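Local structure of probable TonB-dependent receptor (Pseudomonas aeruginosa, 4K3F) at residues E16-V21 / L32-F37; V45-S48 / A54-F57; G114-L119 / M167-T172. The protein probably binds methionine in the periplasm, as a substrate-binding lipoprotein of the NlpA family that would hand it on to a membrane transporter. One frame throughout, in Å; residues are numbered along the deposited sequence. Where two conformers were deposited one is given.

Contact 1. Residues E16-V21 / L32-F37; sequences EILNVV and LKIKEF. With GOL (glycerol), chain I.
Glycerol O1, gripped by two groups, bridges Asn19 on the helix and Glu36 on the strand. Asn19 ND2 donates to glycerol O1 at 2.9 Å with an N-H...O angle of 152°, and glycerol O1 donates to Glu36 OE2 at 2.6 Å. The same Glu36 OE2 accepts from glycerol O2 at 3.1 Å, so one carboxylate oxygen holds two hydroxyls of what is probably crystallisation liquor. Ile34 CG2 lies against glycerol C1. The direct contact is mainly apolar. Ile34 CG1 stands beside its backbone N (chi1 -61°) and the chain runs on nearly extended, which sends CD1 across to the helix. Ile34 CD1 packs on Leu18 CB at 3.6 Å and comes within 3.2 Å of Asn19 OD1, a tight approach of a methyl to an amide oxygen. Two residues earlier on the strand, Leu32 CD2 meets Val21 CG2 at 3.8 Å and, more loosely, Leu18 CD2 at 4.3 Å. Val7 of strand 3-9 also touches Leu18 and Leu32. The axes of 16-21 and 32-36 come within 9.2 Å and run nearly antiparallel (164°), as expected where a helix packs back over the next strand in a beta-alpha-beta crossover, here strand 3-9, helix 11-26 and strand 30-36.

Contact 2. Residues V45-S48 / A54-F57; sequences VQVS and ANFF. With MSE (selenomethionine), chain B.
The backbones of Val47, on helix 42-48, and Ala54, at the start of the following strand, approach to 5.8 Å between their CA atoms, and the chain turns a corner at Phe57. Val47 reaches over with one branch: CG2, anti to the carbonyl carbon, rests on the Ala54 peptide, 3.4 Å from Ala54 O. The same Val47 CG2 methyl also touches Asn55 ND2, at 3.6 Å, in a direction roughly at right angles to the first. Asn55 has its CG between backbone N and carbonyl carbon (chi1 65°), which raises the amide toward the helix. Its ND2 is hydrogen-bonded to Asn44 OD1, and weakly to Pro43 O, at the beginning of that helix. The amide carbon Asn55 CG also sits at the edge of the Phe57 ring, in its plane. Beyond, the ring meets the ligand obliquely, with Phe57 CE2 3.8 Å from the selenomethionine CE methyl. Phe57 O lies 3.3 Å from the ligand CB. Between the segments the contact is thus van der Waals, with the polar amide tied to residues just before Val45. At the ligand, the ring-to-methyl approach implies an apolar surface for the end of a methionine side chain.

Contact 3. Residues G114-L119 / M167-T172; sequences GRALLL and MALINT. With MSE (selenomethionine), chain B.
Arg115 and Asn171, one from each segment, converge on a single carboxylate oxygen of the bound selenomethionine. Arg115 NH1 donates to OXT at 2.8 Å along a bent path (133°), while Asn171 ND2 reaches the same oxygen at 2.9 Å in a nearly straight bond (169°). OXT sits at the edge of the guanidinium, near its plane, and the carboxylate carbon lies in that plane too. The two donors, Arg115 NH1 and Asn171 ND2, stand 3.8 Å apart, with the Asn171 amide nitrogen oblique to the guanidinium. Arg115 gets there because CG is anti to its backbone N (chi1 168°) and the rest of the chain is extended out to NE. Such a paired grip on one carboxylate oxygen fits a ligand pocket of the periplasmic-binding-protein type, where alpha/beta lobes enclose an amino acid; Glu83 and Asn198 are hydrogen-bonded to the same ligand. Asn112, also of the pocket, accepts weak hydrogen bonds at OD1 from both Arg115 NH1 and Asn171 ND2. Behind Arg115, Glu190 forms a salt bridge with NH2 and Tyr196 a cation-pi contact with the guanidinium. Farther out, the helix is seated on the strand by Leu169, whose CD2 lies 3.3 Å from Ala116 O. The same Leu169 methyl packs on Ala116 CB at 3.7 Å and also meets Leu119 CD2. Strand 167-170 runs between strands 103-107 and 86-88 of its sheet, and Asn171 takes the N-cap position before helix 172-177, without a capping bond from its side chain.

Overall arrangement
From the N terminus the three contacts come in series, none enclosing or crossing another. Contact 1 closes over ten residues, the end of helix 11-26 and the start of strand 30-36 included; the chain then enters helix 42-48, and contact 2 closes a turn of five residues onto strand 54-59. Both set a helix against a strand of the six-stranded sheet, and they touch, with Phe37 CZ 3.8 Å from Gln46 CG and Leu18 CG 4.0 Å from Phe56 CD2. Contact 3 closes over 47 residues and packs helix 110-122 on strand 167-170 of the five-stranded sheet, across the chain's centre and about 24 Å, centre to centre, from contact 2. These two do not touch, but both reach the selenomethionine.

Contact 1. Residues E16-V21 / L32-F37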
loop_
_atom_site.group_PDB
_atom_site.type_symbol
_atom_site.label_atom_id
_atom_site.label_comp_id
_atom_site.label_asym_id
_atom_site.label_seq_id
_atom_site.Cartn_x
_atom_site.Cartn_y
_atom_site.Cartn_z
ATOM N N GLU A 16 5.301 8.687 -9.043
ATOM C CA GLU A 16 5.392 10.149 -8.945
ATOM C C GLU A 16 6.599 10.504 -8.053
ATOM O O GLU A 16 7.402 11.356 -8.394
ATOM C CB GLU A 16 4.099 10.742 -8.391
ATOM C CG GLU A 16 2.877 10.451 -9.254
ATOM C CD GLU A 16 1.631 11.255 -8.860
ATOM O OE1 GLU A 16 1.381 11.463 -7.668
ATOM O OE2 GLU A 16 0.863 11.612 -9.763
ATOM N N ILE A 17 6.684 9.873 -6.890
ATOM C CA ILE A 17 7.824 10.088 -5.999
ATOM C C ILE A 17 9.141 9.826 -6.706
ATOM O O ILE A 17 10.094 10.614 -6.607
ATOM C CB ILE A 17 7.689 9.186 -4.747
ATOM C CG1 ILE A 17 6.532 9.690 -3.872
ATOM C CG2 ILE A 17 9.002 9.128 -3.957
ATOM C CD1 ILE A 17 6.087 8.697 -2.798
ATOM N N LEU A 18 9.216 8.687 -7.403
ATOM C CA LEU A 18 10.410 8.344 -8.147
ATOM C C LEU A 18 10.767 9.349 -9.252
ATOM O O LEU A 18 11.966 9.650 -9.410
ATOM C CB LEU A 18 10.332 6.902 -8.669
ATOM C CG LEU A 18 10.321 5.817 -7.585
ATOM C CD1 LEU A 18 10.041 4.487 -8.263
ATOM C CD2 LEU A 18 11.605 5.725 -6.779
ATOM N N ASN A 19 9.768 9.908 -9.952
ATOM C CA ASN A 19 10.034 10.929 -10.979
ATOM C C ASN A 19 10.703 12.201 -10.372
ATOM O O ASN A 19 11.556 12.823 -10.992
ATOM C CB ASN A 19 8.742 11.359 -11.681
ATOM C CG ASN A 19 8.192 10.307 -12.636
ATOM O OD1 ASN A 19 8.927 9.614 -13.290
ATOM N ND2 ASN A 19 6.868 10.264 -12.754
ATOM N N VAL A 20 10.313 12.525 -9.144
ATOM C CA VAL A 20 10.850 13.710 -8.450
ATOM C C VAL A 20 12.260 13.434 -7.930
ATOM O O VAL A 20 13.055 14.354 -7.871
ATOM C CB VAL A 20 9.853 14.141 -7.351
ATOM C CG1 VAL A 20 10.392 15.221 -6.445
ATOM C CG2 VAL A 20 8.562 14.596 -8.035
ATOM N N VAL A 21 12.570 12.168 -7.578
ATOM C CA VAL A 21 13.933 11.858 -7.074
ATOM C C VAL A 21 14.888 11.687 -8.232
ATOM O O VAL A 21 16.096 11.832 -8.042
ATOM C CB VAL A 21 14.114 10.624 -6.128
ATOM C CG1 VAL A 21 13.446 10.821 -4.806
ATOM C CG2 VAL A 21 13.701 9.328 -6.755
ATOM N N LEU A 32 18.167 6.544 -12.936
ATOM C CA LEU A 32 16.968 5.854 -12.462
ATOM C C LEU A 32 15.955 5.682 -13.576
ATOM O O LEU A 32 15.529 6.669 -14.164
ATOM C CB LEU A 32 16.309 6.633 -11.341
ATOM C CG LEU A 32 15.118 5.982 -10.641
ATOM C CD1 LEU A 32 15.535 4.688 -9.939
ATOM C CD2 LEU A 32 14.551 6.937 -9.613
ATOM N N LYS A 33 15.578 4.432 -13.862
ATOM C CA LYS A 33 14.636 4.087 -14.935
ATOM C C LYS A 33 13.419 3.438 -14.317
ATOM O O LYS A 33 13.497 2.323 -13.730
ATOM C CB LYS A 33 15.309 3.147 -15.939
ATOM C CG LYS A 33 16.564 3.755 -16.577
ATOM C CD LYS A 33 17.262 2.733 -17.471
ATOM C CE LYS A 33 18.638 3.184 -17.894
ATOM N NZ LYS A 33 19.541 2.019 -18.101
ATOM N N ILE A 34 12.289 4.119 -14.439
ATOM C CA ILE A 34 11.080 3.769 -13.697
ATOM C C ILE A 34 10.133 3.066 -14.668
ATOM O O ILE A 34 9.928 3.539 -15.807
ATOM C CB ILE A 34 10.379 5.050 -13.191
ATOM C CG1 ILE A 34 11.289 5.839 -12.246
ATOM C CG2 ILE A 34 9.055 4.736 -12.525
ATOM C CD1 ILE A 34 10.911 7.304 -12.183
ATOM N N LYS A 35 9.594 1.934 -14.223
ATOM C CA LYS A 35 8.637 1.164 -15.014
ATOM C C LYS A 35 7.359 1.032 -14.214
ATOM O O LYS A 35 7.366 0.467 -13.111
ATOM C CB LYS A 35 9.243 -0.197 -15.355
ATOM C CG LYS A 35 10.278 -0.155 -16.497
ATOM C CD LYS A 35 11.541 0.611 -16.122
ATOM C CE LYS A 35 12.711 0.298 -17.025
ATOM N NZ LYS A 35 12.416 0.673 -18.432
ATOM N N GLU A 36 6.254 1.532 -14.758
ATOM C CA GLU A 36 5.008 1.513 -14.033
ATOM C C GLU A 36 4.236 0.212 -14.197
ATOM O O GLU A 36 4.169 -0.315 -15.301
ATOM C CB GLU A 36 4.114 2.636 -14.501
ATOM C CG GLU A 36 4.748 3.991 -14.257
ATOM C CD GLU A 36 3.781 5.160 -14.388
ATOM O OE1 GLU A 36 2.544 4.985 -14.419
ATOM O OE2 GLU A 36 4.297 6.277 -14.459
ATOM N N PHE A 37 3.658 -0.279 -13.116
ATOM C CA PHE A 37 2.810 -1.469 -13.132
ATOM C C PHE A 37 1.523 -1.151 -12.385
ATOM O O PHE A 37 1.530 -0.374 -11.437
ATOM C CB PHE A 37 3.518 -2.626 -12.436
ATOM C CG PHE A 37 4.661 -3.175 -13.225
ATOM C CD1 PHE A 37 5.916 -2.604 -13.125
ATOM C CD2 PHE A 37 4.481 -4.265 -14.066
ATOM C CE1 PHE A 37 6.981 -3.107 -13.867
ATOM C CE2 PHE A 37 5.534 -4.763 -14.795
ATOM C CZ PHE A 37 6.799 -4.174 -14.680
HETATM C C1 GOL I . 7.251 6.844 -14.377
HETATM O O1 GOL I . 6.322 7.919 -14.287
HETATM C C2 GOL I . 7.590 6.597 -15.835
HETATM O O2 GOL I . 6.570 5.848 -16.527
HETATM C C3 GOL I . 7.748 7.944 -16.506
HETATM O O3 GOL I . 8.511 7.651 -17.661
#

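Contact 2. Residues V45-S48 / A54-F57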
loop_
_atom_site.group_PDB
_atom_site.type_symbol
_atom_site.label_atom_id
_atom_site.label_comp_id
_atom_site.label_asym_id
_atom_site.label_seq_id
_atom_site.Cartn_x
_atom_site.Cartn_y
_atom_site.Cartn_z
ATOM N N VAL A 45 7.615 -10.181 -9.195
ATOM C CA VAL A 45 8.028 -11.206 -10.170
ATOM C C VAL A 45 9.157 -10.659 -11.062
ATOM O O VAL A 45 10.127 -11.355 -11.324
ATOM C CB VAL A 45 6.833 -11.637 -11.064
ATOM C CG1 VAL A 45 7.321 -12.552 -12.182
ATOM C CG2 VAL A 45 5.757 -12.282 -10.237
ATOM N N GLN A 46 9.051 -9.399 -11.496
ATOM C CA GLN A 46 10.056 -8.807 -12.387
ATOM C C GLN A 46 11.408 -8.711 -11.708
ATOM O O GLN A 46 12.461 -8.933 -12.310
ATOM C CB GLN A 46 9.632 -7.411 -12.827
ATOM C CG GLN A 46 8.483 -7.441 -13.820
ATOM C CD GLN A 46 8.920 -7.574 -15.263
ATOM O OE1 GLN A 46 9.978 -7.118 -15.650
ATOM N NE2 GLN A 46 8.083 -8.142 -16.058
ATOM N N VAL A 47 11.398 -8.399 -10.417
ATOM C CA VAL A 47 12.670 -8.300 -9.681
ATOM C C VAL A 47 13.292 -9.681 -9.437
ATOM O O VAL A 47 14.491 -9.894 -9.664
ATOM C CB VAL A 47 12.520 -7.456 -8.379
ATOM C CG1 VAL A 47 13.850 -7.386 -7.614
ATOM C CG2 VAL A 47 12.127 -6.033 -8.724
ATOM N N SER A 48 12.452 -10.596 -9.006
ATOM C CA SER A 48 12.882 -11.967 -8.706
ATOM C C SER A 48 13.370 -12.678 -9.944
ATOM O O SER A 48 14.315 -13.444 -9.846
ATOM C CB SER A 48 11.753 -12.750 -8.083
ATOM O OG SER A 48 11.575 -12.285 -6.762
ATOM N N ALA A 54 14.855 -3.421 -8.749
ATOM C CA ALA A 54 14.147 -3.099 -7.518
ATOM C C ALA A 54 12.697 -2.736 -7.799
ATOM O O ALA A 54 12.275 -2.607 -8.948
ATOM C CB ALA A 54 14.835 -1.917 -6.847
ATOM N N ASN A 55 11.911 -2.631 -6.746
ATOM C CA ASN A 55 10.553 -2.140 -6.865
ATOM C C ASN A 55 10.160 -1.270 -5.670
ATOM O O ASN A 55 10.794 -1.292 -4.604
ATOM C CB ASN A 55 9.525 -3.265 -7.156
ATOM C CG ASN A 55 9.379 -4.266 -6.019
ATOM O OD1 ASN A 55 9.128 -3.904 -4.863
ATOM N ND2 ASN A 55 9.476 -5.518 -6.343
ATOM N N PHE A 56 9.059 -0.562 -5.858
ATOM C CA PHE A 56 8.546 0.380 -4.855
ATOM C C PHE A 56 7.046 0.438 -4.993
ATOM O O PHE A 56 6.519 1.141 -5.831
ATOM C CB PHE A 56 9.224 1.741 -5.021
ATOM C CG PHE A 56 8.759 2.791 -4.043
ATOM C CD1 PHE A 56 8.590 2.498 -2.699
ATOM C CD2 PHE A 56 8.524 4.082 -4.454
ATOM C CE1 PHE A 56 8.165 3.490 -1.799
ATOM C CE2 PHE A 56 8.109 5.069 -3.550
ATOM C CZ PHE A 56 7.942 4.779 -2.232
ATOM N N PHE A 57 6.374 -0.337 -4.138
ATOM C CA PHE A 57 4.902 -0.512 -4.226
ATOM C C PHE A 57 4.257 -1.169 -3.027
ATOM O O PHE A 57 3.070 -1.101 -2.928
ATOM C CB PHE A 57 4.441 -1.283 -5.475
ATOM C CG PHE A 57 4.534 -2.786 -5.338
ATOM C CD1 PHE A 57 5.739 -3.426 -5.432
ATOM C CD2 PHE A 57 3.398 -3.534 -5.074
ATOM C CE1 PHE A 57 5.825 -4.837 -5.306
ATOM C CE2 PHE A 57 3.477 -4.905 -4.950
ATOM C CZ PHE A 57 4.684 -5.547 -5.057
HETATM N N MSE B 300 0.488 1.174 -1.398
HETATM C CA MSE B 300 -0.270 0.030 -0.815
HETATM C C MSE B 300 -0.607 0.414 0.622
HETATM O O MSE B 300 0.253 0.948 1.330
HETATM O OXT MSE B 300 -1.731 0.179 1.080
HETATM C CB MSE B 300 0.541 -1.276 -0.855
HETATM C CG MSE B 300 -0.226 -2.451 -0.295
HETATM SE SE MSE B 300 0.926 -4.039 -0.211
HETATM C CE MSE B 300 1.146 -4.374 -2.057
#

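Contact 3. Residues G114-L119 / M167-T172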
loop_
_atom_site.group_PDB
_atom_site.type_symbol
_atom_site.label_atom_id
_atom_site.label_comp_id
_atom_site.label_asym_id
_atom_site.label_seq_id
_atom_site.Cartn_x
_atom_site.Cartn_y
_atom_site.Cartn_z
ATOM N N GLY A 114 -6.331 -8.681 6.115
ATOM C CA GLY A 114 -6.224 -8.637 7.564
ATOM C C GLY A 114 -6.228 -7.221 8.082
ATOM O O GLY A 114 -6.876 -6.908 9.053
ATOM N N ARG A 115 -5.454 -6.371 7.404
ATOM C CA ARG A 115 -5.396 -4.951 7.677
ATOM C C ARG A 115 -6.793 -4.278 7.640
ATOM O O ARG A 115 -7.141 -3.494 8.521
ATOM C CB ARG A 115 -4.481 -4.343 6.645
ATOM C CG ARG A 115 -4.469 -2.863 6.552
ATOM C CD ARG A 115 -3.583 -2.470 5.385
ATOM N NE ARG A 115 -3.210 -1.105 5.542
ATOM C CZ ARG A 115 -2.450 -0.428 4.692
ATOM N NH1 ARG A 115 -2.028 -1.003 3.565
ATOM N NH2 ARG A 115 -2.165 0.818 4.960
ATOM N N ALA A 116 -7.569 -4.606 6.607
ATOM C CA ALA A 116 -8.918 -4.099 6.464
ATOM C C ALA A 116 -9.795 -4.545 7.615
ATOM O O ALA A 116 -10.526 -3.728 8.184
ATOM C CB ALA A 116 -9.512 -4.555 5.136
ATOM N N LEU A 117 -9.699 -5.845 7.992
ATOM C CA LEU A 117 -10.502 -6.340 9.112
ATOM C C LEU A 117 -10.114 -5.612 10.413
ATOM O O LEU A 117 -10.972 -5.315 11.256
ATOM C CB LEU A 117 -10.334 -7.841 9.274
ATOM C CG LEU A 117 -10.982 -8.673 8.171
ATOM C CD1 LEU A 117 -10.543 -10.133 8.272
ATOM C CD2 LEU A 117 -12.499 -8.572 8.266
ATOM N N LEU A 118 -8.823 -5.349 10.589
ATOM C CA LEU A 118 -8.374 -4.606 11.774
ATOM C C LEU A 118 -8.923 -3.180 11.827
ATOM O O LEU A 118 -9.254 -2.692 12.908
ATOM C CB LEU A 118 -6.843 -4.593 11.867
ATOM C CG LEU A 118 -6.227 -5.949 12.237
ATOM C CD1 LEU A 118 -4.712 -5.850 12.202
ATOM C CD2 LEU A 118 -6.655 -6.427 13.600
ATOM N N LEU A 119 -9.037 -2.522 10.678
ATOM C CA LEU A 119 -9.661 -1.193 10.614
ATOM C C LEU A 119 -11.141 -1.320 10.979
ATOM O O LEU A 119 -11.675 -0.492 11.733
ATOM C CB LEU A 119 -9.499 -0.553 9.213
ATOM C CG LEU A 119 -10.167 0.818 9.082
ATOM C CD1 LEU A 119 -9.646 1.802 10.145
ATOM C CD2 LEU A 119 -10.029 1.372 7.667
HETATM N N MSE A 167 -19.901 -0.566 1.313
HETATM C CA MSE A 167 -18.633 0.054 1.735
HETATM C C MSE A 167 -17.491 -0.773 1.155
HETATM O O MSE A 167 -17.606 -2.019 1.064
HETATM C CB MSE A 167 -18.559 0.127 3.262
HETATM C CG MSE A 167 -17.401 0.961 3.792
HETATM SE SE MSE A 167 -17.666 1.475 5.657
HETATM C CE MSE A 167 -17.513 -0.314 6.418
ATOM N N ALA A 168 -16.393 -0.089 0.860
ATOM C CA ALA A 168 -15.162 -0.707 0.393
ATOM C C ALA A 168 -13.960 -0.138 1.106
ATOM O O ALA A 168 -13.840 1.066 1.295
ATOM C CB ALA A 168 -15.011 -0.576 -1.108
ATOM N N LEU A 169 -13.067 -1.028 1.529
ATOM C CA LEU A 169 -11.819 -0.615 2.166
ATOM C C LEU A 169 -10.737 -0.748 1.109
ATOM O O LEU A 169 -10.403 -1.856 0.709
ATOM C CB LEU A 169 -11.524 -1.446 3.421
ATOM C CG LEU A 169 -12.252 -0.962 4.703
ATOM C CD1 LEU A 169 -13.764 -1.062 4.573
ATOM C CD2 LEU A 169 -11.750 -1.735 5.910
ATOM N N ILE A 170 -10.225 0.394 0.664
ATOM C CA ILE A 170 -9.448 0.480 -0.578
ATOM C C ILE A 170 -8.068 1.004 -0.277
ATOM O O ILE A 170 -7.931 2.035 0.374
ATOM C CB ILE A 170 -10.114 1.422 -1.562
ATOM C CG1 ILE A 170 -11.545 0.919 -1.814
ATOM C CG2 ILE A 170 -9.305 1.487 -2.836
ATOM C CD1 ILE A 170 -12.341 1.791 -2.737
ATOM N N ASN A 171 -7.052 0.269 -0.725
ATOM C CA ASN A 171 -5.669 0.702 -0.598
ATOM C C ASN A 171 -5.529 2.086 -1.197
ATOM O O ASN A 171 -6.047 2.393 -2.300
ATOM C CB ASN A 171 -4.708 -0.248 -1.297
ATOM C CG ASN A 171 -4.675 -1.613 -0.647
ATOM O OD1 ASN A 171 -5.473 -2.518 -0.993
ATOM N ND2 ASN A 171 -3.806 -1.767 0.324
ATOM N N THR A 172 -4.776 2.924 -0.505
ATOM C CA THR A 172 -4.728 4.355 -0.885
ATOM C C THR A 172 -4.156 4.595 -2.300
ATOM O O THR A 172 -4.601 5.487 -3.036
ATOM C CB THR A 172 -3.955 5.119 0.197
ATOM O OG1 THR A 172 -4.735 5.058 1.388
ATOM C CG2 THR A 172 -3.704 6.560 -0.205
HETATM N N MSE B 300 0.488 1.174 -1.398
HETATM C CA MSE B 300 -0.270 0.030 -0.815
HETATM C C MSE B 300 -0.607 0.414 0.622
HETATM O O MSE B 300 0.253 0.948 1.330
HETATM O OXT MSE B 300 -1.731 0.179 1.080
HETATM C CB MSE B 300 0.541 -1.276 -0.855
HETATM C CG MSE B 300 -0.226 -2.451 -0.295
HETATM SE SE MSE B 300 0.926 -4.039 -0.211
HETATM C CE MSE B 300 1.146 -4.374 -2.057
#